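Local coordinates for envelopment polyprotein (Bovine Schmallenberg virus BH80/Germany/2011, PDB 7A56), which probably drives entry of this orthobunyavirus by merging viral and host membranes, as a class II fusion glycoprotein (Gc) captured in its trimeric postfusion form, at residues Y56-N62 with Y74-P80; C139-H145 with C174-S178; K192-K198 with T232-M238. All coordinates share one frame; numbering follows the deposited sequence.

Interaction 1 of 3, residues Y56-N62 with Y74-P80; sequences YKTMTLN and YIESHIP
Strands 61-67 and 70-80 form an antiparallel beta hairpin, and Leu61 and Glu76 make its hydrogen-bonded pair here: Leu61 N to Glu76 O measures 2.9 Å at a nearly straight 172°, and Glu76 N to Leu61 O 2.8 Å. Asn62 and Ile75 follow as a non-hydrogen-bonded pair, and Ile75 CD1 lies 3.7 Å from Thr60 CB. Toward Tyr56 the contact is carried by side chains, one of them bonding to the backbone. Ser77 OG, swung anti to its own N (chi1 -167°), donates to Met59 O at 2.8 Å, tilted 25° from the carbonyl plane, and also accepts from a water held by Thr58 N. Within this chain strand 61-67 is an outer strand of an antiparallel sheet, and 335-343 flanks 70-80 on its other side. At the far end Pro80 CD sits over one face of the Tyr56 ring, 3.5 Å from its centroid, a CH-pi contact displaced toward the rim. Thr58 CG2 packs 3.8 Å from His78 NE2, and both residues also hydrogen-bond Asp229 of the second subunit, through Thr58 OG1 and His78 NE2. Tyr56 OH pairs with Gln231 of that same subunit, and Leu61 meets Leu61 of the third.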
loop_
_atom_site.group_PDB
_atom_site.type_symbol
_atom_site.label_atom_id
_atom_site.label_comp_id
_atom_site.label_asym_id
_atom_site.label_seq_id
_atom_site.Cartn_x
_atom_site.Cartn_y
_atom_site.Cartn_z
ATOM N N TYR A 56 -19.422 -18.058 13.099
ATOM C CA TYR A 56 -18.022 -18.449 13.162
ATOM C C TYR A 56 -17.784 -19.446 14.310
ATOM O O TYR A 56 -18.231 -19.232 15.445
ATOM C CB TYR A 56 -17.143 -17.206 13.323
ATOM C CG TYR A 56 -15.656 -17.477 13.170
ATOM C CD1 TYR A 56 -15.061 -17.522 11.890
ATOM C CD2 TYR A 56 -14.869 -17.778 14.283
ATOM C CE1 TYR A 56 -13.715 -17.791 11.741
ATOM C CE2 TYR A 56 -13.487 -18.051 14.154
ATOM C CZ TYR A 56 -12.922 -18.054 12.891
ATOM O OH TYR A 56 -11.593 -18.307 12.727
ATOM N N LYS A 57 -17.104 -20.546 13.994
ATOM C CA LYS A 57 -16.618 -21.492 14.989
ATOM C C LYS A 57 -15.245 -22.006 14.573
ATOM O O LYS A 57 -15.075 -22.439 13.420
ATOM C CB LYS A 57 -17.590 -22.673 15.117
ATOM C CG LYS A 57 -17.105 -23.704 16.074
ATOM C CD LYS A 57 -18.201 -24.721 16.260
ATOM C CE LYS A 57 -17.879 -25.983 15.541
ATOM N NZ LYS A 57 -17.474 -26.999 16.556
ATOM N N THR A 58 -14.275 -21.976 15.491
ATOM C CA THR A 58 -12.978 -22.601 15.222
ATOM C C THR A 58 -12.550 -23.404 16.448
ATOM O O THR A 58 -13.356 -23.703 17.328
ATOM C CB THR A 58 -11.919 -21.560 14.814
ATOM O OG1 THR A 58 -10.754 -22.254 14.353
ATOM C CG2 THR A 58 -11.541 -20.606 15.989
ATOM N N MET A 59 -11.278 -23.788 16.510
ATOM C CA MET A 59 -10.875 -24.652 17.612
ATOM C C MET A 59 -10.841 -23.841 18.895
ATOM O O MET A 59 -10.764 -22.617 18.874
ATOM C CB MET A 59 -9.520 -25.293 17.309
ATOM C CG MET A 59 -8.328 -24.458 17.637
ATOM S SD MET A 59 -7.604 -23.394 16.421
ATOM C CE MET A 59 -7.862 -24.130 14.807
ATOM N N THR A 60 -10.995 -24.525 20.014
ATOM C CA THR A 60 -11.023 -23.900 21.332
ATOM C C THR A 60 -10.020 -24.607 22.224
ATOM O O THR A 60 -9.647 -25.759 21.975
ATOM C CB THR A 60 -12.405 -23.960 21.980
ATOM O OG1 THR A 60 -12.787 -25.349 22.218
ATOM C CG2 THR A 60 -13.419 -23.242 21.073
ATOM N N LEU A 61 -9.533 -23.886 23.225
ATOM C CA LEU A 61 -8.626 -24.459 24.229
ATOM C C LEU A 61 -9.338 -24.444 25.563
ATOM O O LEU A 61 -9.902 -23.419 25.944
ATOM C CB LEU A 61 -7.335 -23.637 24.311
ATOM C CG LEU A 61 -6.485 -23.716 23.046
ATOM C CD1 LEU A 61 -5.277 -22.870 23.219
ATOM C CD2 LEU A 61 -6.053 -25.157 22.865
ATOM N N ASN A 62 -9.322 -25.565 26.288
ATOM C CA ASN A 62 -10.112 -25.695 27.501
ATOM C C ASN A 62 -9.131 -26.018 28.621
ATOM O O ASN A 62 -8.135 -26.711 28.379
ATOM C CB ASN A 62 -11.219 -26.800 27.301
ATOM C CG ASN A 62 -12.249 -26.460 26.105
ATOM O OD1 ASN A 62 -11.886 -26.353 24.872
ATOM N ND2 ASN A 62 -13.538 -26.344 26.479
ATOM N N TYR A 74 -11.833 -22.755 32.198
ATOM C CA TYR A 74 -11.941 -21.709 31.160
ATOM C C TYR A 74 -12.018 -22.313 29.766
ATOM O O TYR A 74 -11.702 -23.496 29.517
ATOM C CB TYR A 74 -10.771 -20.734 31.214
ATOM C CG TYR A 74 -9.445 -21.332 30.877
ATOM C CD1 TYR A 74 -9.060 -21.552 29.550
ATOM C CD2 TYR A 74 -8.549 -21.650 31.892
ATOM C CE1 TYR A 74 -7.845 -22.115 29.249
ATOM C CE2 TYR A 74 -7.321 -22.183 31.614
ATOM C CZ TYR A 74 -6.958 -22.415 30.306
ATOM O OH TYR A 74 -5.706 -22.959 30.094
ATOM N N ILE A 75 -12.378 -21.419 28.827
ATOM C CA ILE A 75 -12.292 -21.700 27.412
ATOM C C ILE A 75 -11.660 -20.478 26.754
ATOM O O ILE A 75 -11.894 -19.328 27.160
ATOM C CB ILE A 75 -13.670 -22.032 26.792
ATOM C CG1 ILE A 75 -13.503 -22.450 25.319
ATOM C CG2 ILE A 75 -14.668 -20.880 26.963
ATOM C CD1 ILE A 75 -14.681 -23.206 24.772
ATOM N N GLU A 76 -10.773 -20.740 25.829
ATOM C CA GLU A 76 -10.109 -19.678 25.084
ATOM C C GLU A 76 -10.294 -19.934 23.597
ATOM O O GLU A 76 -10.256 -21.081 23.161
ATOM C CB GLU A 76 -8.628 -19.653 25.454
ATOM C CG GLU A 76 -7.870 -18.456 24.890
ATOM C CD GLU A 76 -7.172 -18.782 23.565
ATOM O OE1 GLU A 76 -6.253 -18.020 23.215
ATOM O OE2 GLU A 76 -7.504 -19.810 22.889
ATOM N N SER A 77 -10.452 -18.866 22.797
ATOM C CA SER A 77 -10.512 -19.053 21.349
ATOM C C SER A 77 -10.221 -17.690 20.718
ATOM O O SER A 77 -9.742 -16.759 21.387
ATOM C CB SER A 77 -11.860 -19.640 20.917
ATOM O OG SER A 77 -11.828 -20.104 19.574
ATOM N N HIS A 78 -10.508 -17.572 19.428
ATOM C CA HIS A 78 -10.252 -16.321 18.709
ATOM C C HIS A 78 -11.227 -16.216 17.550
ATOM O O HIS A 78 -11.747 -17.230 17.059
ATOM C CB HIS A 78 -8.817 -16.247 18.170
ATOM C CG HIS A 78 -8.375 -17.505 17.479
ATOM N ND1 HIS A 78 -7.618 -18.482 18.106
ATOM C CD2 HIS A 78 -8.635 -17.979 16.241
ATOM C CE1 HIS A 78 -7.423 -19.494 17.279
ATOM N NE2 HIS A 78 -8.029 -19.217 16.139
ATOM N N ILE A 79 -11.407 -14.980 17.053
ATOM C CA ILE A 79 -12.320 -14.714 15.961
ATOM C C ILE A 79 -11.727 -13.592 15.111
ATOM O O ILE A 79 -11.141 -12.658 15.675
ATOM C CB ILE A 79 -13.730 -14.314 16.461
ATOM C CG1 ILE A 79 -14.675 -13.966 15.310
ATOM C CG2 ILE A 79 -13.700 -13.164 17.469
ATOM C CD1 ILE A 79 -16.117 -13.788 15.763
ATOM N N PRO A 80 -11.825 -13.676 13.778
ATOM C CA PRO A 80 -11.304 -12.582 12.920
ATOM C C PRO A 80 -11.942 -11.258 13.256
ATOM O O PRO A 80 -13.155 -11.192 13.483
ATOM C CB PRO A 80 -11.699 -13.020 11.502
ATOM C CG PRO A 80 -11.698 -14.571 11.618
ATOM C CD PRO A 80 -12.302 -14.839 12.986
HETATM O O HOH W 1 -14.694 -20.690 18.109
HETATM O O HOH W 2 -7.866 -21.723 20.602
#

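Interaction 2 of 3, residues C139-H145 with C174-S178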
loop_
_atom_site.group_PDB
_atom_site.type_symbol
_atom_site.label_atom_id
_atom_site.label_comp_id
_atom_site.label_asym_id
_atom_site.label_seq_id
_atom_site.Cartn_x
_atom_site.Cartn_y
_atom_site.Cartn_z
ATOM N N CYS A 139 9.190 43.220 -27.390
ATOM C CA CYS A 139 8.243 42.794 -26.356
ATOM C C CYS A 139 8.825 43.124 -24.982
ATOM O O CYS A 139 10.034 42.989 -24.784
ATOM C CB CYS A 139 7.980 41.308 -26.494
ATOM S SG CYS A 139 7.035 40.843 -27.959
ATOM N N PRO A 140 8.013 43.607 -24.036
ATOM C CA PRO A 140 8.532 43.891 -22.682
ATOM C C PRO A 140 8.961 42.607 -21.966
ATOM O O PRO A 140 8.508 41.512 -22.302
ATOM C CB PRO A 140 7.337 44.546 -21.978
ATOM C CG PRO A 140 6.115 43.918 -22.667
ATOM C CD PRO A 140 6.569 43.887 -24.144
ATOM N N SER A 141 9.932 42.752 -21.055
ATOM C CA SER A 141 10.446 41.646 -20.188
ATOM C C SER A 141 10.210 42.039 -18.738
ATOM O O SER A 141 10.724 43.060 -18.295
ATOM C CB SER A 141 11.955 41.379 -20.358
ATOM O OG SER A 141 12.364 41.265 -21.708
ATOM N N PRO A 142 9.387 41.295 -18.028
ATOM C CA PRO A 142 8.601 40.177 -18.538
ATOM C C PRO A 142 7.365 40.704 -19.250
ATOM O O PRO A 142 7.097 41.905 -19.192
ATOM C CB PRO A 142 8.188 39.460 -17.266
ATOM C CG PRO A 142 7.922 40.639 -16.339
ATOM C CD PRO A 142 9.049 41.583 -16.621
ATOM N N ILE A 143 6.623 39.808 -19.890
ATOM C CA ILE A 143 5.262 40.150 -20.306
ATOM C C ILE A 143 4.449 40.435 -19.045
ATOM O O ILE A 143 4.358 39.554 -18.161
ATOM C CB ILE A 143 4.640 38.979 -21.103
ATOM C CG1 ILE A 143 5.501 38.553 -22.316
ATOM C CG2 ILE A 143 3.164 39.252 -21.437
ATOM C CD1 ILE A 143 5.778 39.678 -23.364
ATOM N N PRO A 144 3.819 41.604 -18.895
ATOM C CA PRO A 144 3.032 41.849 -17.674
ATOM C C PRO A 144 1.845 40.891 -17.524
ATOM O O PRO A 144 1.138 40.564 -18.484
ATOM C CB PRO A 144 2.570 43.301 -17.837
ATOM C CG PRO A 144 2.659 43.578 -19.232
ATOM C CD PRO A 144 3.794 42.763 -19.789
ATOM N N HIS A 145 1.617 40.446 -16.289
ATOM C CA HIS A 145 0.507 39.532 -16.076
ATOM C C HIS A 145 0.174 39.460 -14.589
ATOM O O HIS A 145 1.021 39.730 -13.728
ATOM C CB HIS A 145 0.827 38.133 -16.597
ATOM C CG HIS A 145 2.034 37.507 -15.983
ATOM N ND1 HIS A 145 3.316 37.949 -16.240
ATOM C CD2 HIS A 145 2.163 36.433 -15.167
ATOM C CE1 HIS A 145 4.175 37.202 -15.566
ATOM N NE2 HIS A 145 3.502 36.266 -14.922
ATOM N N CYS A 174 5.322 44.774 -30.922
ATOM C CA CYS A 174 4.989 43.555 -30.214
ATOM C C CYS A 174 3.482 43.482 -29.998
ATOM O O CYS A 174 2.807 44.514 -29.873
ATOM C CB CYS A 174 5.728 43.501 -28.881
ATOM S SG CYS A 174 5.349 42.001 -27.789
ATOM N N LEU A 175 2.977 42.251 -29.906
ATOM C CA LEU A 175 1.602 42.008 -29.487
ATOM C C LEU A 175 1.688 40.980 -28.381
ATOM O O LEU A 175 2.289 39.911 -28.581
ATOM C CB LEU A 175 0.723 41.502 -30.640
ATOM C CG LEU A 175 -0.729 41.107 -30.403
ATOM C CD1 LEU A 175 -1.565 42.278 -29.952
ATOM C CD2 LEU A 175 -1.326 40.508 -31.652
ATOM N N TYR A 176 1.150 41.314 -27.209
ATOM C CA TYR A 176 1.316 40.392 -26.072
ATOM C C TYR A 176 0.057 40.358 -25.214
ATOM O O TYR A 176 -0.838 41.196 -25.346
ATOM C CB TYR A 176 2.544 40.798 -25.211
ATOM C CG TYR A 176 2.482 42.181 -24.625
ATOM C CD1 TYR A 176 2.990 43.289 -25.323
ATOM C CD2 TYR A 176 1.944 42.397 -23.359
ATOM C CE1 TYR A 176 2.933 44.567 -24.770
ATOM C CE2 TYR A 176 1.880 43.672 -22.808
ATOM C CZ TYR A 176 2.376 44.738 -23.505
ATOM O OH TYR A 176 2.303 45.975 -22.917
ATOM N N GLY A 177 -0.010 39.371 -24.328
ATOM C CA GLY A 177 -1.056 39.393 -23.337
ATOM C C GLY A 177 -0.902 38.250 -22.349
ATOM O O GLY A 177 0.179 37.661 -22.204
ATOM N N SER A 178 -2.011 37.969 -21.660
ATOM C CA SER A 178 -2.049 36.897 -20.655
ATOM C C SER A 178 -3.454 36.303 -20.618
ATOM O O SER A 178 -4.426 36.916 -21.089
ATOM C CB SER A 178 -1.637 37.416 -19.276
ATOM O OG SER A 178 -2.350 38.594 -18.961
HETATM O O HOH W 3 -1.227 40.800 -20.035
#
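One water joins Ser178 OG and Pro144 O, at 2.7 Å from the hydroxyl oxygen and 2.8 Å from the carbonyl, to which it donates. No direct hydrogen bond crosses between the two segments, so this bridge supplements a contact that is otherwise covalent and apolar. Beside the water, His145 CB packs 3.7 Å from Ser178 CB. The ring of His145 turns back along its own segment: ND1 donates to Ile143 O at 2.7 Å, with the acceptor close to the ring plane and the approach nearly along the C=O axis, which helps to fix the ring's rotation. The covalent link lies at the opposite end of the contact, where Cys139 SG and Cys174 SG form a disulfide with chi3 of 97°, a right-handed bridge. It staples the loop between strands 98-134 and 150-158 onto strand 172-183, which runs between those two strands and is hydrogen-bonded to both. Tyr176 fills the middle. With chi1 60°, its CG stands between the backbone N and carbonyl carbon, and the ring rises toward the loop. Pro140 CG lies over one face, 4.0 Å from the ring centroid and 15° off the normal, while Pro144 CG approaches CE2 of Tyr176 obliquely at 3.7 Å and Ile143 CG2 lies 3.9 Å from CD2 of the same ring. Ile143 CG2 also touches Gly177 O, at 3.5 Å. Arg297 of the third subunit hydrogen-bonds to Pro140 O and packs on Ile143, bringing this loop into the trimer interface.

Interaction 3 of 3, residues K192-K198 with T232-M238; sequences KSSIEQK and TIQMDSM. With PO4 (phosphate ion), chain J.
With chi1 at 67° and the chain extended beyond CG, Glu196 drives its carboxylate onto the backbone amides of Ser237 and Met238. OE1 accepts both on its syn side, Ser237 N at 2.8 Å and Met238 N at 2.9 Å, while OE2 takes Ser237 OG at 2.8 Å. With two amides on OE1 and a hydroxyl on OE2, the carboxylate's rotation is probably restrained; the Met238 donor lies 17° out of its plane. Lys192 NZ adds a bond to Met238 O, 2.7 Å long and above the carbonyl plane, and a water links Lys192 NZ, Glu196 OE1 and Asp236 OD1. Lys198 turns at chi4 (87°) to bring NZ to Ile233 O at 2.8 Å; a second water connects NZ with Met235 N. Alongside, Lys198 CE packs 3.7 Å from Met235 SD, and Ile233 of the second subunit packs on Met235. Gln197 NE2 donates to O1 of a phosphate at 3.2 Å, an ion probably from the crystallisation liquor that Lys390 and Lys398 of the third subunit also bind. The loop 232-238 is tied to the connection from strand 187-192 into strand 197-206. Strand 98-134 lies next to Glu196 through Asn111, and strand 325-328 meets Met238 through Val326 and Lys328.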
loop_
_atom_site.group_PDB
_atom_site.type_symbol
_atom_site.label_atom_id
_atom_site.label_comp_id
_atom_site.label_asym_id
_atom_site.label_seq_id
_atom_site.Cartn_x
_atom_site.Cartn_y
_atom_site.Cartn_z
ATOM N N LYS A 192 -5.347 13.084 1.795
ATOM C CA LYS A 192 -5.338 12.482 3.162
ATOM C C LYS A 192 -4.509 13.362 4.102
ATOM O O LYS A 192 -3.407 13.800 3.741
ATOM C CB LYS A 192 -4.756 11.072 3.068
ATOM C CG LYS A 192 -4.753 10.262 4.420
ATOM C CD LYS A 192 -4.652 8.745 4.146
ATOM C CE LYS A 192 -3.324 8.401 3.544
ATOM N NZ LYS A 192 -3.335 7.046 2.893
ATOM N N SER A 193 -5.077 13.696 5.282
ATOM C CA SER A 193 -4.486 14.664 6.204
ATOM C C SER A 193 -4.382 14.111 7.628
ATOM O O SER A 193 -4.401 14.884 8.595
ATOM C CB SER A 193 -5.281 15.980 6.187
ATOM O OG SER A 193 -6.648 15.786 6.585
ATOM N N SER A 194 -4.277 12.783 7.765
ATOM C CA SER A 194 -4.029 12.104 9.040
ATOM C C SER A 194 -3.447 10.734 8.712
ATOM O O SER A 194 -3.461 10.287 7.556
ATOM C CB SER A 194 -5.304 11.944 9.876
ATOM O OG SER A 194 -6.153 10.975 9.281
ATOM N N ILE A 195 -2.913 10.067 9.727
ATOM C CA ILE A 195 -2.714 8.632 9.567
ATOM C C ILE A 195 -4.087 7.961 9.466
ATOM O O ILE A 195 -5.117 8.493 9.933
ATOM C CB ILE A 195 -1.887 8.085 10.749
ATOM C CG1 ILE A 195 -1.412 6.642 10.488
ATOM C CG2 ILE A 195 -2.677 8.265 12.044
ATOM C CD1 ILE A 195 -0.276 6.137 11.452
ATOM N N GLU A 196 -4.140 6.815 8.810
ATOM C CA GLU A 196 -5.410 6.124 8.900
ATOM C C GLU A 196 -5.420 5.329 10.198
ATOM O O GLU A 196 -4.370 5.070 10.779
ATOM C CB GLU A 196 -5.637 5.193 7.701
ATOM C CG GLU A 196 -4.690 3.959 7.607
ATOM C CD GLU A 196 -5.104 3.025 6.452
ATOM O OE1 GLU A 196 -4.890 3.401 5.288
ATOM O OE2 GLU A 196 -5.660 1.925 6.678
ATOM N N GLN A 197 -6.610 5.017 10.682
ATOM C CA GLN A 197 -6.714 4.237 11.923
ATOM C C GLN A 197 -7.851 3.242 11.795
ATOM O O GLN A 197 -8.801 3.448 11.038
ATOM C CB GLN A 197 -6.906 5.168 13.141
ATOM C CG GLN A 197 -8.180 5.990 13.108
ATOM C CD GLN A 197 -8.167 7.006 14.217
ATOM O OE1 GLN A 197 -7.386 7.964 14.166
ATOM N NE2 GLN A 197 -8.985 6.788 15.255
ATOM N N LYS A 198 -7.727 2.130 12.529
ATOM C CA LYS A 198 -8.817 1.188 12.669
ATOM C C LYS A 198 -9.781 1.661 13.735
ATOM O O LYS A 198 -9.390 2.278 14.731
ATOM C CB LYS A 198 -8.278 -0.190 13.094
ATOM C CG LYS A 198 -7.194 -0.668 12.182
ATOM C CD LYS A 198 -6.708 -1.999 12.641
ATOM C CE LYS A 198 -5.559 -2.368 11.753
ATOM N NZ LYS A 198 -4.207 -1.791 12.276
ATOM N N THR A 232 -3.054 -7.110 15.668
ATOM C CA THR A 232 -3.232 -6.527 14.350
ATOM C C THR A 232 -1.881 -6.099 13.795
ATOM O O THR A 232 -0.822 -6.364 14.381
ATOM C CB THR A 232 -4.220 -5.351 14.444
ATOM O OG1 THR A 232 -4.465 -4.782 13.118
ATOM C CG2 THR A 232 -3.610 -4.273 15.348
ATOM N N ILE A 233 -1.929 -5.385 12.646
ATOM C CA ILE A 233 -0.742 -4.872 12.003
ATOM C C ILE A 233 -1.158 -3.530 11.393
ATOM O O ILE A 233 -2.311 -3.343 11.015
ATOM C CB ILE A 233 -0.227 -5.867 10.924
ATOM C CG1 ILE A 233 0.280 -7.175 11.571
ATOM C CG2 ILE A 233 0.934 -5.314 10.020
ATOM C CD1 ILE A 233 0.526 -8.256 10.576
ATOM N N GLN A 234 -0.247 -2.582 11.399
ATOM C CA GLN A 234 -0.553 -1.284 10.789
ATOM C C GLN A 234 -0.954 -1.471 9.324
ATOM O O GLN A 234 -0.276 -2.188 8.589
ATOM C CB GLN A 234 0.665 -0.402 10.879
ATOM C CG GLN A 234 0.385 1.029 10.396
ATOM C CD GLN A 234 1.556 1.955 10.798
ATOM O OE1 GLN A 234 1.390 3.134 11.026
ATOM N NE2 GLN A 234 2.713 1.389 10.927
ATOM N N MET A 235 -2.065 -0.844 8.908
ATOM C CA MET A 235 -2.551 -0.971 7.532
ATOM C C MET A 235 -2.311 0.324 6.794
ATOM O O MET A 235 -2.161 1.389 7.396
ATOM C CB MET A 235 -4.065 -1.299 7.435
ATOM C CG MET A 235 -4.344 -2.620 8.262
ATOM S SD MET A 235 -6.072 -3.137 8.201
ATOM C CE MET A 235 -6.428 -3.510 6.493
ATOM N N ASP A 236 -2.281 0.203 5.489
ATOM C CA ASP A 236 -2.069 1.355 4.615
ATOM C C ASP A 236 -2.983 1.111 3.389
ATOM O O ASP A 236 -2.581 0.784 2.296
ATOM C CB ASP A 236 -0.585 1.491 4.283
ATOM C CG ASP A 236 -0.316 2.695 3.394
ATOM O OD1 ASP A 236 -1.159 3.622 3.459
ATOM O OD2 ASP A 236 0.690 2.707 2.638
ATOM N N SER A 237 -4.280 1.253 3.607
ATOM C CA SER A 237 -5.348 0.813 2.716
ATOM C C SER A 237 -6.020 2.009 2.032
ATOM O O SER A 237 -6.572 1.852 0.943
ATOM C CB SER A 237 -6.416 -0.014 3.497
ATOM O OG SER A 237 -7.164 0.734 4.571
ATOM N N MET A 238 -5.889 3.169 2.580
ATOM C CA MET A 238 -6.730 4.270 2.102
ATOM C C MET A 238 -5.951 5.197 1.158
ATOM O O MET A 238 -4.758 5.394 1.332
ATOM C CB MET A 238 -7.254 5.058 3.296
ATOM C CG MET A 238 -8.281 4.108 4.196
ATOM S SD MET A 238 -9.025 5.138 5.358
ATOM C CE MET A 238 -10.246 6.155 4.438
HETATM P P PO4 J . -9.049 8.660 18.729
HETATM O O1 PO4 J . -10.050 8.749 17.609
HETATM O O2 PO4 J . -8.549 10.059 19.061
HETATM O O3 PO4 J . -7.873 7.780 18.373
HETATM O O4 PO4 J . -9.711 8.037 19.934
HETATM O O HOH W 4 -2.863 5.091 4.817
HETATM O O HOH W 5 -3.804 0.672 10.756
#

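Overall arrangement
Along the chain the contacts come in the order 1, 2, 3, each closing before the next opens, but in space interaction 3 lies between the others: its centre is 28 Å from that of interaction 1 and 49 Å from that of interaction 2, and these sum to the 77 Å separating 1 from 2. The contacts therefore lie almost on one line along an elongated molecule, with nearest atoms about 10 Å apart for 1 and 3, about 30 Å for 2 and 3, and about 57 Å for 1 and 2. Strand 98-134 touches interactions 2 and 3, and strand 226-231, in the sheet of the interaction 1 hairpin, leads into 232-238. All three reach the third subunit along the postfusion rod.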